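Local coordinates for putative glycosyl hydrolase (Parabacteroides distasonis, PDB 4QHZ), which probably acts as a hydrolase of the 3-keto-disaccharide family, on a concanavalin-like fold that carries a bound magnesium ion, at residues W103-P106 against T107-G111. Numbering follows the deposited sequence.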
ATOM      1  N   TRP C 103     -21.837  18.389  11.449  1.00 20.84           N
ATOM      2  CA  TRP C 103     -22.748  17.966  12.511  1.00 21.43           C
ATOM      3  C   TRP C 103     -22.566  18.775  13.793  1.00 21.71           C
ATOM      4  O   TRP C 103     -21.456  19.192  14.140  1.00 22.07           O
ATOM      5  CB  TRP C 103     -22.593  16.469  12.807  1.00 20.65           C
ATOM      6  CG  TRP C 103     -21.197  15.985  13.018  1.00 19.80           C
ATOM      7  CD1 TRP C 103     -20.312  15.618  12.055  1.00 22.15           C
ATOM      8  CD2 TRP C 103     -20.542  15.754  14.272  1.00 19.26           C
ATOM      9  NE1 TRP C 103     -19.129  15.205  12.623  1.00 21.00           N
ATOM     10  CE2 TRP C 103     -19.246  15.278  13.984  1.00 21.10           C
ATOM     11  CE3 TRP C 103     -20.909  15.939  15.607  1.00 19.81           C
ATOM     12  CZ2 TRP C 103     -18.319  14.967  14.986  1.00 21.46           C
ATOM     13  CZ3 TRP C 103     -19.988  15.637  16.603  1.00 20.89           C
ATOM     14  CH2 TRP C 103     -18.709  15.149  16.286  1.00 20.78           C
ATOM     15  N   GLN C 104     -23.682  18.978  14.484  1.00 20.73           N
ATOM     16  CA  GLN C 104     -23.743  19.845  15.647  1.00 21.88           C
ATOM     17  C   GLN C 104     -24.294  19.106  16.845  1.00 21.94           C
ATOM     18  O   GLN C 104     -25.400  18.565  16.793  1.00 24.37           O
ATOM     19  CB  GLN C 104     -24.644  21.036  15.340  1.00 21.55           C
ATOM     20  CG  GLN C 104     -24.727  22.074  16.444  1.00 23.07           C
ATOM     21  CD  GLN C 104     -25.888  23.026  16.236  1.00 24.04           C
ATOM     22  OE1 GLN C 104     -27.023  22.594  16.023  1.00 23.52           O
ATOM     23  NE2 GLN C 104     -25.610  24.322  16.277  1.00 23.28           N
ATOM     24  N   VAL C 105     -23.527  19.095  17.928  1.00 23.20           N
ATOM     25  CA  VAL C 105     -24.028  18.630  19.212  1.00 23.81           C
ATOM     26  C   VAL C 105     -24.815  19.787  19.819  1.00 24.07           C
ATOM     27  O   VAL C 105     -24.306  20.902  19.892  1.00 23.46           O
ATOM     28  CB  VAL C 105     -22.885  18.206  20.147  1.00 24.28           C
ATOM     29  CG1 VAL C 105     -23.434  17.664  21.463  1.00 25.30           C
ATOM     30  CG2 VAL C 105     -22.003  17.165  19.469  1.00 23.53           C
ATOM     31  N   PRO C 106     -26.069  19.542  20.241  1.00 25.55           N
ATOM     32  CA  PRO C 106     -26.878  20.660  20.742  1.00 25.64           C
ATOM     33  C   PRO C 106     -26.335  21.196  22.070  1.00 25.99           C
ATOM     34  O   PRO C 106     -25.726  20.446  22.832  1.00 23.82           O
ATOM     35  CB  PRO C 106     -28.269  20.043  20.909  1.00 26.17           C
ATOM     36  CG  PRO C 106     -28.014  18.590  21.136  1.00 26.17           C
ATOM     37  CD  PRO C 106     -26.767  18.250  20.362  1.00 26.87           C
ATOM     38  N   THR C 107     -26.558  22.480  22.335  1.00 26.10           N
ATOM     39  CA  THR C 107     -25.995  23.126  23.525  1.00 24.68           C
ATOM     40  C   THR C 107     -26.539  22.528  24.823  1.00 24.49           C
ATOM     41  O   THR C 107     -25.884  22.617  25.857  1.00 24.41           O
ATOM     42  CB  THR C 107     -26.258  24.646  23.534  1.00 24.50           C
ATOM     43  OG1 THR C 107     -27.656  24.896  23.385  1.00 26.33           O
ATOM     44  CG2 THR C 107     -25.511  25.328  22.402  1.00 25.99           C
ATOM     45  N   ASN C 108     -27.729  21.927  24.768  1.00 23.21           N
ATOM     46  CA  ASN C 108     -28.338  21.297  25.941  1.00 24.20           C
ATOM     47  C   ASN C 108     -28.065  19.783  26.043  1.00 25.63           C
ATOM     48  O   ASN C 108     -28.774  19.061  26.746  1.00 27.75           O
ATOM     49  CB  ASN C 108     -29.847  21.588  25.968  1.00 24.25           C
ATOM     50  CG  ASN C 108     -30.610  20.860  24.877  1.00 25.05           C
ATOM     51  OD1 ASN C 108     -30.026  20.315  23.942  1.00 25.93           O
ATOM     52  ND2 ASN C 108     -31.924  20.830  25.007  1.00 26.52           N
ATOM     53  N   ILE C 109     -27.029  19.314  25.347  1.00 25.39           N
ATOM     54  CA  ILE C 109     -26.625  17.909  25.376  1.00 24.87           C
ATOM     55  C   ILE C 109     -26.408  17.390  26.799  1.00 26.09           C
ATOM     56  O   ILE C 109     -25.924  18.109  27.674  1.00 26.02           O
ATOM     57  CB  ILE C 109     -25.329  17.680  24.537  1.00 24.32           C
ATOM     58  CG1 ILE C 109     -25.008  16.188  24.386  1.00 23.36           C
ATOM     59  CG2 ILE C 109     -24.139  18.421  25.138  1.00 23.12           C
ATOM     60  CD1 ILE C 109     -26.017  15.423  23.553  1.00 23.99           C
ATOM     61  N   THR C 110     -26.787  16.139  27.017  1.00 25.63           N
ATOM     62  CA  THR C 110     -26.486  15.433  28.254  1.00 26.11           C
ATOM     63  C   THR C 110     -25.972  14.044  27.908  1.00 26.66           C
ATOM     64  O   THR C 110     -26.089  13.600  26.763  1.00 25.54           O
ATOM     65  CB  THR C 110     -27.723  15.296  29.159  1.00 25.14           C
ATOM     66  OG1 THR C 110     -28.762  14.607  28.452  1.00 25.60           O
ATOM     67  CG2 THR C 110     -28.227  16.666  29.593  1.00 25.77           C
ATOM     68  N   GLY C 111     -25.426  13.359  28.909  1.00 26.48           N
ATOM     69  CA  GLY C 111     -24.964  11.984  28.741  1.00 27.85           C
ATOM     70  C   GLY C 111     -23.463  11.839  28.860  1.00 28.45           C
ATOM     71  O   GLY C 111     -22.727  12.827  28.863  1.00 26.59           O
TER
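P106 and I109 are the end residues of a type I beta turn, with T107 and N108 at its corners, that bends the chain sharply just beyond the end of strand 97-104, at the margin of the curved antiparallel sheet of this concanavalin-like fold. A single backbone hydrogen bond closes the turn, from I109 N to P106 O at 3.1 Å. It is bent, with 148° at the hydrogen, and the donor stands well above the carbonyl plane.

Apolar packing lies on the inner side of the bend, where V105 and I109 are both buried. V105 CG1, anti to its own nitrogen (chi1 -177°), extends across to I109 CB and I109 CG1, 3.6 Å from each, while I109 CG2 comes within 3.5 Å of P106 O. The other methyl of the valine, CG2, branches off toward the strand and meets the edge of the W103 ring in its plane, linking the turn to the strand; W103 in turn packs edge-to-face with Y168 of strand 165-177. Farther out, I109 also touches R116 in the loop leading to N118, a ligand of the magnesium ion, and the side chains of I109 and N118 lie about 8 Å apart.

On the exposed side the contact is polar against apolar. With CG of N108 set between its backbone nitrogen and carbonyl carbon (chi1 70°), the amide turns back toward the proline, bringing N108 OD1 to the CB-CG side of the ring, 3.5 Å from P106 CB.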